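Local coordinates for uncharacterized protein (PDB 4EZI) that is an alpha/beta hydrolase of unestablished function, possibly with lipase-like activity on ester substrates such as triacylglycerols, at residues L43-Y48 against V90-N95; A199-E204 against E327-S332; F209-P214 against A220-F225; G314-G317 against P322-G325. All blocks are in the same frame, centred on the assembly; numbering follows the deposited sequence.

Contact 1 of 4, residues L43-Y48 against V90-N95; sequences LYKINY and VPSRNN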
loop_
_atom_site.group_PDB
_atom_site.type_symbol
_atom_site.label_atom_id
_atom_site.label_comp_id
_atom_site.label_asym_id
_atom_site.label_seq_id
_atom_site.Cartn_x
_atom_site.Cartn_y
_atom_site.Cartn_z
ATOM N N LEU A 43 4.868 20.621 -1.085
ATOM C CA LEU A 43 4.857 19.450 -0.232
ATOM C C LEU A 43 4.682 19.810 1.236
ATOM O O LEU A 43 5.290 20.772 1.715
ATOM C CB LEU A 43 6.195 18.696 -0.366
ATOM C CG LEU A 43 6.679 18.286 -1.737
ATOM C CD1 LEU A 43 7.967 17.454 -1.634
ATOM C CD2 LEU A 43 5.649 17.493 -2.414
ATOM N N TYR A 44 3.920 18.960 1.934
ATOM C CA TYR A 44 3.729 19.041 3.373
ATOM C C TYR A 44 3.860 17.658 3.969
ATOM O O TYR A 44 3.313 16.683 3.427
ATOM C CB TYR A 44 2.341 19.566 3.713
ATOM C CG TYR A 44 2.139 21.020 3.351
ATOM C CD1 TYR A 44 2.580 22.025 4.195
ATOM C CD2 TYR A 44 1.507 21.380 2.179
ATOM C CE1 TYR A 44 2.393 23.365 3.889
ATOM C CE2 TYR A 44 1.342 22.736 1.844
ATOM C CZ TYR A 44 1.808 23.707 2.707
ATOM O OH TYR A 44 1.631 25.039 2.387
ATOM N N LYS A 45 4.550 17.564 5.104
ATOM C CA LYS A 45 4.463 16.380 5.961
ATOM C C LYS A 45 3.451 16.674 7.054
ATOM O O LYS A 45 3.532 17.735 7.708
ATOM C CB LYS A 45 5.838 16.044 6.580
ATOM C CG LYS A 45 5.782 14.982 7.671
ATOM C CD LYS A 45 7.185 14.438 8.014
ATOM C CE LYS A 45 7.993 15.366 8.819
ATOM N NZ LYS A 45 7.369 15.414 10.120
ATOM N N ILE A 46 2.497 15.763 7.233
ATOM C CA ILE A 46 1.473 15.953 8.234
ATOM C C ILE A 46 1.518 14.846 9.279
ATOM O O ILE A 46 1.977 13.741 9.025
ATOM C CB ILE A 46 0.049 16.072 7.610
ATOM C CG1 ILE A 46 -0.509 14.728 7.099
ATOM C CG2 ILE A 46 0.012 17.105 6.479
ATOM C CD1 ILE A 46 -1.981 14.852 6.596
ATOM N N ASN A 47 0.983 15.185 10.447
ATOM C CA ASN A 47 0.716 14.246 11.512
ATOM C C ASN A 47 -0.765 14.281 11.837
ATOM O O ASN A 47 -1.385 15.369 11.830
ATOM C CB ASN A 47 1.558 14.557 12.737
ATOM C CG ASN A 47 3.014 14.701 12.404
ATOM O OD1 ASN A 47 3.502 15.804 12.134
ATOM N ND2 ASN A 47 3.729 13.585 12.414
ATOM N N TYR A 48 -1.338 13.119 12.112
ATOM C CA TYR A 48 -2.776 13.002 12.264
ATOM C C TYR A 48 -3.137 11.911 13.259
ATOM O O TYR A 48 -2.383 10.961 13.505
ATOM C CB TYR A 48 -3.436 12.756 10.897
ATOM C CG TYR A 48 -3.106 11.410 10.293
ATOM C CD1 TYR A 48 -1.919 11.203 9.587
ATOM C CD2 TYR A 48 -3.967 10.317 10.459
ATOM C CE1 TYR A 48 -1.620 9.981 9.040
ATOM C CE2 TYR A 48 -3.659 9.082 9.923
ATOM C CZ TYR A 48 -2.504 8.915 9.183
ATOM O OH TYR A 48 -2.179 7.690 8.637
ATOM N N VAL A 90 9.751 6.165 3.757
ATOM C CA VAL A 90 8.317 6.320 3.639
ATOM C C VAL A 90 8.026 7.695 3.036
ATOM O O VAL A 90 8.882 8.593 3.106
ATOM C CB VAL A 90 7.569 6.119 4.986
ATOM C CG1 VAL A 90 7.648 4.638 5.409
ATOM C CG2 VAL A 90 8.090 7.069 6.077
ATOM N N PRO A 91 6.818 7.895 2.499
ATOM C CA PRO A 91 6.551 9.113 1.726
ATOM C C PRO A 91 6.790 10.446 2.448
ATOM O O PRO A 91 7.182 11.409 1.805
ATOM C CB PRO A 91 5.090 8.931 1.284
ATOM C CG PRO A 91 4.979 7.447 1.136
ATOM C CD PRO A 91 5.738 6.905 2.325
ATOM N N SER A 92 6.559 10.523 3.754
ATOM C CA SER A 92 6.748 11.797 4.433
ATOM C C SER A 92 8.185 12.295 4.388
ATOM O O SER A 92 8.422 13.479 4.635
ATOM C CB SER A 92 6.310 11.714 5.888
ATOM O OG SER A 92 7.112 10.831 6.644
ATOM N N ARG A 93 9.145 11.413 4.078
ATOM C CA ARG A 93 10.537 11.829 3.905
ATOM C C ARG A 93 10.857 12.257 2.479
ATOM O O ARG A 93 11.903 12.854 2.240
ATOM C CB ARG A 93 11.521 10.731 4.349
ATOM C CG ARG A 93 11.679 10.583 5.845
ATOM C CD ARG A 93 10.469 10.035 6.556
ATOM N NE ARG A 93 10.776 9.862 7.980
ATOM C CZ ARG A 93 10.094 10.358 8.993
ATOM N NH1 ARG A 93 8.958 10.995 8.828
ATOM N NH2 ARG A 93 10.534 10.133 10.222
ATOM N N ASN A 94 9.986 11.915 1.536
ATOM C CA ASN A 94 10.196 12.195 0.129
ATOM C C ASN A 94 11.647 12.039 -0.345
ATOM O O ASN A 94 12.247 12.980 -0.868
ATOM C CB ASN A 94 9.639 13.557 -0.306
ATOM C CG ASN A 94 9.571 13.664 -1.831
ATOM O OD1 ASN A 94 9.142 12.713 -2.485
ATOM N ND2 ASN A 94 9.959 14.803 -2.380
ATOM N N ASN A 95 12.152 10.812 -0.245
ATOM C CA ASN A 95 13.434 10.510 -0.817
ATOM C C ASN A 95 13.275 10.248 -2.325
ATOM O O ASN A 95 12.172 10.263 -2.877
ATOM C CB ASN A 95 14.124 9.359 -0.083
ATOM C CG ASN A 95 13.398 8.055 -0.180
ATOM O OD1 ASN A 95 12.715 7.776 -1.162
ATOM N ND2 ASN A 95 13.543 7.230 0.843
#
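Lys45, on strand 41-51, lays its aliphatic chain against Ser92 in the short 3-10 turn that follows strand 74-80. CB lies 4.1 Å from Ser92 O. Because CG stands anti to the backbone N (chi1 170°), the chain leaves the strand in the direction of the turn, and CG comes to 3.8 Å from Ser92 CB. CD comes nearest of the lysine atoms, 3.6 Å from Ser92 CB, and also passes the guanidinium of Arg93 obliquely at 4.0 Å from NH1. Bends at chi3 and chi4 then carry NZ to a salt bridge with Asp123. The fold is an alpha/beta hydrolase sheet: strand 41-51 lies at its antiparallel end, one strand in from the edge, and the loop leads to helix 99-108. Asp123 also pairs with Arg93 NH1, so one carboxylate probably offsets the like charges of Lys45 NZ and Arg93 NH1, 4.9 Å apart. Arg93 NH1 additionally donates to Ser92 OG at 2.9 Å, tilted 20° from the guanidinium plane, and that hydroxyl is further bonded to Asp117. Nearer the start of the strand segment, Leu43 CD1 meets Asn94 ND2 at 3.4 Å, the two side chains crossing at about a right angle, while Asn94 OD1 turns to Asn98.

Contact 2 of 4, residues A199-E204 against E327-S332; sequences APYGWE and EMAYHS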
loop_
_atom_site.group_PDB
_atom_site.type_symbol
_atom_site.label_atom_id
_atom_site.label_comp_id
_atom_site.label_asym_id
_atom_site.label_seq_id
_atom_site.Cartn_x
_atom_site.Cartn_y
_atom_site.Cartn_z
ATOM N N ALA A 199 -1.355 -6.714 -5.855
ATOM C CA ALA A 199 -1.703 -6.965 -4.466
ATOM C C ALA A 199 -1.681 -8.459 -4.169
ATOM O O ALA A 199 -1.930 -9.290 -5.043
ATOM C CB ALA A 199 -3.080 -6.463 -4.175
ATOM N N PRO A 200 -1.460 -8.829 -2.904
ATOM C CA PRO A 200 -1.718 -10.202 -2.449
ATOM C C PRO A 200 -3.198 -10.400 -2.249
ATOM O O PRO A 200 -3.836 -9.602 -1.586
ATOM C CB PRO A 200 -0.973 -10.295 -1.119
ATOM C CG PRO A 200 -0.999 -8.887 -0.583
ATOM C CD PRO A 200 -0.934 -7.982 -1.815
ATOM N N TYR A 201 -3.737 -11.465 -2.830
ATOM C CA TYR A 201 -5.121 -11.831 -2.672
ATOM C C TYR A 201 -5.223 -13.279 -2.194
ATOM O O TYR A 201 -4.670 -14.184 -2.806
ATOM C CB TYR A 201 -5.913 -11.726 -3.982
ATOM C CG TYR A 201 -5.950 -10.350 -4.631
ATOM C CD1 TYR A 201 -6.898 -9.397 -4.264
ATOM C CD2 TYR A 201 -5.042 -10.027 -5.603
ATOM C CE1 TYR A 201 -6.934 -8.136 -4.904
ATOM C CE2 TYR A 201 -5.060 -8.786 -6.232
ATOM C CZ TYR A 201 -5.991 -7.837 -5.856
ATOM O OH TYR A 201 -6.007 -6.597 -6.444
ATOM N N GLY A 202 -5.919 -13.458 -1.089
ATOM C CA GLY A 202 -6.252 -14.774 -0.569
ATOM C C GLY A 202 -5.216 -15.326 0.381
ATOM O O GLY A 202 -4.029 -15.443 0.043
ATOM N N TRP A 203 -5.662 -15.712 1.571
ATOM C CA TRP A 203 -4.759 -16.248 2.582
ATOM C C TRP A 203 -4.089 -17.531 2.089
ATOM O O TRP A 203 -2.872 -17.641 2.095
ATOM C CB TRP A 203 -5.534 -16.500 3.866
ATOM C CG TRP A 203 -4.725 -17.156 4.914
ATOM C CD1 TRP A 203 -4.882 -18.418 5.396
ATOM C CD2 TRP A 203 -3.570 -16.616 5.573
ATOM N NE1 TRP A 203 -3.921 -18.693 6.343
ATOM C CE2 TRP A 203 -3.102 -17.605 6.463
ATOM C CE3 TRP A 203 -2.882 -15.393 5.510
ATOM C CZ2 TRP A 203 -1.988 -17.410 7.269
ATOM C CZ3 TRP A 203 -1.788 -15.195 6.316
ATOM C CH2 TRP A 203 -1.345 -16.200 7.187
ATOM N N GLU A 204 -4.899 -18.507 1.688
ATOM C CA GLU A 204 -4.324 -19.774 1.241
ATOM C C GLU A 204 -3.445 -19.589 -0.008
ATOM O O GLU A 204 -2.351 -20.129 -0.111
ATOM C CB GLU A 204 -5.424 -20.818 1.005
ATOM C CG GLU A 204 -4.863 -22.213 0.611
ATOM C CD GLU A 204 -5.937 -23.280 0.413
ATOM O OE1 GLU A 204 -7.151 -22.938 0.379
ATOM O OE2 GLU A 204 -5.540 -24.471 0.296
ATOM N N GLU A 327 -6.771 -13.222 -10.152
ATOM C CA GLU A 327 -7.813 -13.815 -10.993
ATOM C C GLU A 327 -9.010 -14.244 -10.149
ATOM O O GLU A 327 -10.175 -13.977 -10.482
ATOM C CB GLU A 327 -7.242 -14.974 -11.804
ATOM C CG GLU A 327 -6.266 -14.511 -12.856
ATOM C CD GLU A 327 -5.514 -15.618 -13.563
ATOM O OE1 GLU A 327 -5.143 -16.610 -12.889
ATOM O OE2 GLU A 327 -5.243 -15.452 -14.778
HETATM N N MSE A 328 -8.730 -14.859 -9.010
HETATM C CA MSE A 328 -9.766 -15.260 -8.052
HETATM C C MSE A 328 -10.544 -14.044 -7.548
HETATM O O MSE A 328 -11.778 -14.032 -7.515
HETATM C CB MSE A 328 -9.107 -15.978 -6.878
HETATM C CG MSE A 328 -10.025 -16.231 -5.705
HETATM SE SE MSE A 328 -8.967 -16.821 -4.200
HETATM C CE MSE A 328 -8.157 -15.103 -3.743
ATOM N N ALA A 329 -9.829 -12.981 -7.166
ATOM C CA ALA A 329 -10.471 -11.762 -6.668
ATOM C C ALA A 329 -11.338 -11.130 -7.758
ATOM O O ALA A 329 -12.449 -10.663 -7.477
ATOM C CB ALA A 329 -9.426 -10.769 -6.179
ATOM N N TYR A 330 -10.830 -11.109 -8.983
ATOM C CA TYR A 330 -11.583 -10.556 -10.123
ATOM C C TYR A 330 -12.953 -11.235 -10.260
ATOM O O TYR A 330 -14.000 -10.568 -10.301
ATOM C CB TYR A 330 -10.791 -10.739 -11.401
ATOM C CG TYR A 330 -11.599 -10.451 -12.653
ATOM C CD1 TYR A 330 -11.894 -9.144 -13.033
ATOM C CD2 TYR A 330 -12.055 -11.491 -13.446
ATOM C CE1 TYR A 330 -12.643 -8.876 -14.184
ATOM C CE2 TYR A 330 -12.810 -11.234 -14.592
ATOM C CZ TYR A 330 -13.108 -9.935 -14.957
ATOM O OH TYR A 330 -13.848 -9.688 -16.117
ATOM N N HIS A 331 -12.964 -12.564 -10.278
ATOM C CA HIS A 331 -14.237 -13.265 -10.423
ATOM C C HIS A 331 -15.140 -13.017 -9.233
ATOM O O HIS A 331 -16.353 -12.907 -9.388
ATOM C CB HIS A 331 -14.027 -14.750 -10.672
ATOM C CG HIS A 331 -13.374 -15.025 -11.984
ATOM N ND1 HIS A 331 -13.959 -14.678 -13.188
ATOM C CD2 HIS A 331 -12.181 -15.585 -12.294
ATOM C CE1 HIS A 331 -13.154 -15.019 -14.176
ATOM N NE2 HIS A 331 -12.064 -15.565 -13.661
ATOM N N SER A 332 -14.578 -12.932 -8.046
ATOM C CA SER A 332 -15.365 -12.629 -6.870
ATOM C C SER A 332 -16.038 -11.248 -6.946
ATOM O O SER A 332 -17.234 -11.116 -6.695
ATOM C CB SER A 332 -14.500 -12.787 -5.610
ATOM O OG SER A 332 -15.253 -12.570 -4.436
#
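Ala329 presses its methyl group against the ring of Tyr201, and this is the tight part of the contact between the loop leading into helix 203-212 and helix 323-334. The methyl approaches the ring obliquely, its CB 3.5 Å from Tyr201 CD1 and 3.8 Å from Tyr201 CG. With Tyr201 CG beside its own backbone N (chi1 -59°), the ring is placed next to Ala329, and both residues also rest on Leu312 of strand 310-314. In the alpha/beta hydrolase fold these elements belong together: the loop leaves the C-terminal end of strand 193-197, and helix 323-334 follows the neighbouring parallel strand 310-314. The looser part is made by the partly exposed selenomethionine Met328, which meets Gly202 and the backbone of Tyr201; it bends at chi3 (74°) and brings only its terminal methyl across. In the conformer described, Met328 CE stands 3.7 Å from Gly202 CA and equally far from Tyr201 O, and 4.1 Å from Tyr201 CB. Gly202 is the N-cap residue of helix 203-212 and has a positive phi of 90°. No hydrogen bond crosses between the segments. On the helix side, Tyr302 lies against both Met328 and Ala329, whereas Trp203 points away and packs edge-to-face on Phe299.

Contact 3 of 4, residues F209-P214 against A220-F225; sequences FVMLEP and AYLAYF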
loop_
_atom_site.group_PDB
_atom_site.type_symbol
_atom_site.label_atom_id
_atom_site.label_comp_id
_atom_site.label_asym_id
_atom_site.label_seq_id
_atom_site.Cartn_x
_atom_site.Cartn_y
_atom_site.Cartn_z
ATOM N N PHE A 209 2.051 -19.618 -2.145
ATOM C CA PHE A 209 2.966 -19.055 -3.103
ATOM C C PHE A 209 4.253 -18.582 -2.411
ATOM O O PHE A 209 5.348 -18.835 -2.891
ATOM C CB PHE A 209 2.245 -17.934 -3.832
ATOM C CG PHE A 209 2.917 -17.470 -5.077
ATOM C CD1 PHE A 209 2.882 -18.266 -6.206
ATOM C CD2 PHE A 209 3.560 -16.260 -5.137
ATOM C CE1 PHE A 209 3.423 -17.849 -7.383
ATOM C CE2 PHE A 209 4.099 -15.820 -6.306
ATOM C CZ PHE A 209 4.030 -16.619 -7.446
ATOM N N VAL A 210 4.110 -17.880 -1.293
ATOM C CA VAL A 210 5.260 -17.266 -0.655
ATOM C C VAL A 210 6.082 -18.319 0.092
ATOM O O VAL A 210 7.304 -18.276 0.091
ATOM C CB VAL A 210 4.822 -16.060 0.215
ATOM C CG1 VAL A 210 6.002 -15.388 0.847
ATOM C CG2 VAL A 210 4.045 -15.042 -0.633
HETATM N N MSE A 211 5.417 -19.289 0.727
HETATM C CA MSE A 211 6.147 -20.315 1.470
HETATM C C MSE A 211 6.775 -21.364 0.571
HETATM O O MSE A 211 7.876 -21.812 0.852
HETATM C CB MSE A 211 5.224 -21.011 2.451
HETATM C CG MSE A 211 4.793 -20.145 3.602
HETATM SE SE MSE A 211 4.188 -21.174 5.116
HETATM C CE MSE A 211 4.632 -19.917 6.516
ATOM N N LEU A 212 6.046 -21.786 -0.477
ATOM C CA LEU A 212 6.476 -22.941 -1.301
ATOM C C LEU A 212 6.946 -22.610 -2.699
ATOM O O LEU A 212 7.603 -23.448 -3.314
ATOM C CB LEU A 212 5.351 -23.971 -1.402
ATOM C CG LEU A 212 4.946 -24.637 -0.099
ATOM C CD1 LEU A 212 3.696 -25.474 -0.297
ATOM C CD2 LEU A 212 6.080 -25.509 0.471
ATOM N N GLU A 213 6.679 -21.404 -3.187
ATOM C CA GLU A 213 7.281 -20.921 -4.431
ATOM C C GLU A 213 8.012 -19.594 -4.137
ATOM O O GLU A 213 7.749 -18.571 -4.767
ATOM C CB GLU A 213 6.227 -20.726 -5.492
ATOM C CG GLU A 213 5.428 -21.984 -5.745
ATOM C CD GLU A 213 4.486 -21.826 -6.908
ATOM O OE1 GLU A 213 4.959 -21.564 -8.036
ATOM O OE2 GLU A 213 3.278 -21.929 -6.682
ATOM N N PRO A 214 8.935 -19.604 -3.175
ATOM C CA PRO A 214 9.472 -18.336 -2.713
ATOM C C PRO A 214 10.272 -17.576 -3.749
ATOM O O PRO A 214 11.281 -18.068 -4.265
ATOM C CB PRO A 214 10.382 -18.754 -1.559
ATOM C CG PRO A 214 10.754 -20.150 -1.897
ATOM C CD PRO A 214 9.485 -20.722 -2.396
ATOM N N ALA A 220 11.779 -12.616 3.790
ATOM C CA ALA A 220 11.654 -11.322 4.465
ATOM C C ALA A 220 10.193 -10.958 4.692
ATOM O O ALA A 220 9.828 -10.483 5.766
ATOM C CB ALA A 220 12.392 -10.235 3.700
ATOM N N TYR A 221 9.337 -11.125 3.682
ATOM C CA TYR A 221 7.931 -10.819 3.851
ATOM C C TYR A 221 7.325 -11.652 4.992
ATOM O O TYR A 221 6.536 -11.162 5.800
ATOM C CB TYR A 221 7.146 -11.108 2.576
ATOM C CG TYR A 221 7.463 -10.306 1.339
ATOM C CD1 TYR A 221 7.793 -8.967 1.403
ATOM C CD2 TYR A 221 7.353 -10.881 0.098
ATOM C CE1 TYR A 221 7.992 -8.214 0.243
ATOM C CE2 TYR A 221 7.554 -10.151 -1.066
ATOM C CZ TYR A 221 7.895 -8.806 -0.977
ATOM O OH TYR A 221 8.082 -8.069 -2.120
ATOM N N LEU A 222 7.603 -12.951 4.995
ATOM C CA LEU A 222 6.999 -13.840 5.989
ATOM C C LEU A 222 7.531 -13.563 7.378
ATOM O O LEU A 222 6.779 -13.620 8.353
ATOM C CB LEU A 222 7.205 -15.313 5.606
ATOM C CG LEU A 222 6.411 -15.732 4.366
ATOM C CD1 LEU A 222 6.883 -17.104 3.898
ATOM C CD2 LEU A 222 4.910 -15.732 4.596
ATOM N N ALA A 223 8.825 -13.291 7.474
ATOM C CA ALA A 223 9.413 -12.920 8.766
ATOM C C ALA A 223 8.709 -11.659 9.323
ATOM O O ALA A 223 8.277 -11.624 10.479
ATOM C CB ALA A 223 10.901 -12.670 8.586
ATOM N N TYR A 224 8.557 -10.659 8.467
ATOM C CA TYR A 224 7.902 -9.413 8.879
ATOM C C TYR A 224 6.465 -9.675 9.310
ATOM O O TYR A 224 5.979 -9.194 10.337
ATOM C CB TYR A 224 7.962 -8.432 7.705
ATOM C CG TYR A 224 7.766 -6.945 7.918
ATOM C CD1 TYR A 224 7.723 -6.353 9.170
ATOM C CD2 TYR A 224 7.720 -6.111 6.821
ATOM C CE1 TYR A 224 7.682 -4.977 9.306
ATOM C CE2 TYR A 224 7.685 -4.714 6.958
ATOM C CZ TYR A 224 7.655 -4.156 8.193
ATOM O OH TYR A 224 7.651 -2.791 8.338
ATOM N N PHE A 225 5.747 -10.460 8.506
ATOM C CA PHE A 225 4.353 -10.684 8.752
ATOM C C PHE A 225 4.099 -11.386 10.085
ATOM O O PHE A 225 3.308 -10.935 10.897
ATOM C CB PHE A 225 3.706 -11.490 7.598
ATOM C CG PHE A 225 2.234 -11.717 7.807
ATOM C CD1 PHE A 225 1.335 -10.686 7.588
ATOM C CD2 PHE A 225 1.751 -12.913 8.299
ATOM C CE1 PHE A 225 0.001 -10.826 7.839
ATOM C CE2 PHE A 225 0.394 -13.054 8.548
ATOM C CZ PHE A 225 -0.474 -12.011 8.313
#
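Leu222 gives up the most surface here, driving its branched end between Val210 and Met211 of helix 203-212. Its CG lies 3.6 Å from Val210 CG1, and CD1 reaches that same methyl at an equal distance. The other branch stays a little farther off, with Leu222 CD2 3.9 Å from Val210 CG1. Val210, second in buried surface, therefore meets the whole fork of the leucine with a single methyl. That methyl is held anti to the backbone N (chi1 -178°), and the two side chains lie alongside each other, pointing opposite ways. The selenomethionine Met211 adds the third piece: in the conformer described its CG touches Leu222 CD1 at 3.7 Å, and the extended chain beyond leads on to Phe226 in helix 218-233. The contact is wholly apolar and buried, without a hydrogen bond between the segments. A bound di(hydroxyethyl)ether molecule lies about 4 Å from the Leu222 side chain. Helix 203-212 ends at Leu212, Glu213 is the first residue to leave helical angles, and a short connection brings the chain back as helix 218-233, making a consecutive helix pair. Ile285 of helix 278-285 packs on Met211, Pro272 from a loop lies against Leu222, and Ala218 at the start of helix 218-233 touches Val210.

Contact 4 of 4, residues G314-G317 against P322-G325; sequences GTKG and PYAG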
loop_
_atom_site.group_PDB
_atom_site.type_symbol
_atom_site.label_atom_id
_atom_site.label_comp_id
_atom_site.label_asym_id
_atom_site.label_seq_id
_atom_site.Cartn_x
_atom_site.Cartn_y
_atom_site.Cartn_z
ATOM N N GLY A 314 -1.618 -6.032 -12.438
ATOM C CA GLY A 314 -0.407 -6.682 -11.980
ATOM C C GLY A 314 0.355 -7.271 -13.136
ATOM O O GLY A 314 0.246 -6.775 -14.268
ATOM N N THR A 315 1.101 -8.337 -12.862
ATOM C CA THR A 315 1.921 -8.997 -13.851
ATOM C C THR A 315 1.860 -10.507 -13.657
ATOM O O THR A 315 2.057 -11.013 -12.548
ATOM C CB THR A 315 3.391 -8.542 -13.829
ATOM O OG1 THR A 315 4.141 -9.376 -14.733
ATOM C CG2 THR A 315 4.020 -8.565 -12.407
ATOM N N LYS A 316 1.585 -11.244 -14.727
ATOM C CA LYS A 316 1.625 -12.691 -14.692
ATOM C C LYS A 316 3.036 -13.230 -14.452
ATOM O O LYS A 316 3.199 -14.401 -14.094
ATOM C CB LYS A 316 0.988 -13.306 -15.963
ATOM C CG LYS A 316 -0.507 -13.123 -15.998
ATOM C CD LYS A 316 -1.105 -13.573 -17.319
ATOM C CE LYS A 316 -2.609 -13.481 -17.319
ATOM N NZ LYS A 316 -3.155 -14.020 -18.601
ATOM N N GLY A 317 4.040 -12.368 -14.567
ATOM C CA GLY A 317 5.413 -12.725 -14.197
ATOM C C GLY A 317 5.730 -12.602 -12.729
ATOM O O GLY A 317 6.856 -12.822 -12.325
ATOM N N PRO A 322 0.842 -14.074 -5.887
ATOM C CA PRO A 322 0.336 -14.954 -6.928
ATOM C C PRO A 322 -0.680 -14.273 -7.819
ATOM O O PRO A 322 -1.713 -13.785 -7.351
ATOM C CB PRO A 322 -0.315 -16.092 -6.144
ATOM C CG PRO A 322 -0.711 -15.480 -4.849
ATOM C CD PRO A 322 0.365 -14.469 -4.554
ATOM N N TYR A 323 -0.431 -14.276 -9.116
ATOM C CA TYR A 323 -1.393 -13.724 -10.065
ATOM C C TYR A 323 -2.712 -14.481 -9.999
ATOM O O TYR A 323 -3.772 -13.897 -10.227
ATOM C CB TYR A 323 -0.819 -13.684 -11.484
ATOM C CG TYR A 323 -1.614 -12.731 -12.355
ATOM C CD1 TYR A 323 -1.303 -11.376 -12.366
ATOM C CD2 TYR A 323 -2.685 -13.151 -13.111
ATOM C CE1 TYR A 323 -2.009 -10.478 -13.099
ATOM C CE2 TYR A 323 -3.432 -12.226 -13.861
ATOM C CZ TYR A 323 -3.079 -10.887 -13.840
ATOM O OH TYR A 323 -3.792 -9.969 -14.576
ATOM N N ALA A 324 -2.658 -15.781 -9.687
ATOM C CA ALA A 324 -3.884 -16.558 -9.496
ATOM C C ALA A 324 -4.793 -15.940 -8.436
ATOM O O ALA A 324 -6.012 -16.071 -8.505
ATOM C CB ALA A 324 -3.571 -18.018 -9.161
ATOM N N GLY A 325 -4.214 -15.291 -7.433
ATOM C CA GLY A 325 -5.031 -14.604 -6.444
ATOM C C GLY A 325 -5.806 -13.433 -7.053
ATOM O O GLY A 325 -6.974 -13.221 -6.753
#
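Lys316 lays its extended chain against the face of the Tyr323 ring, the striking feature of this contact. Lys316 CG stands 3.7 Å from the centroid of the Tyr323 ring, 13° off the ring normal, in a CH-pi contact nearly above the centre. The chain then runs out past the rim, with Lys316 CE 3.8 Å from Tyr323 CE2, as the two side chains run at a slant to each other. The Tyr323 ring reaches the loop because its CG is anti to the backbone N (chi1 -162°), which turns it toward residues 314-316. Backbone atoms meet the ring elsewhere: Gly314 C lies at the edge, near the ring plane, 4.0 Å from Tyr323 CE1, and Thr315 O comes within 3.4 Å of Tyr323 CD1. Ile342 and Ser344 of strand 340-344 also touch the tyrosine. Thr315 itself turns away from the ring and folds the chain back, its OG1 accepting from Gly317 N at 3.0 Å in an ST turn; the carbonyl oxygens of Leu349 and Ser346 are both hydrogen-bond partners for the single proton of that hydroxyl. This tight loop joins strand 310-314 to helix 323-334, the region that in alpha/beta hydrolases commonly supplies the acidic member of the catalytic triad. Asp318, just after the turn, is consistent with that role, alongside Ser169 and His351.

In the fold
Contact 1 comes first along the chain, at the antiparallel end of the sheet, one strand in from its edge, on the far side of the chain's centre from contacts 2, 3 and 4, with centres 29 to 31 Å away. The other three adjoin one another. Contacts 2 and 3 share helix 203-212, their centres 17 Å apart, and touch through Trp203 and Phe225. Contacts 2 and 4 share helix 323-334, their centres 10 Å apart, and meet where Tyr201 packs on Gly325. Phe209 on Pro322 joins contacts 3 and 4. Contact 2 encloses contacts 3 and 4 in sequence and joins the helical region after strand 193-197 to the helix following the loop with the probable triad aspartate.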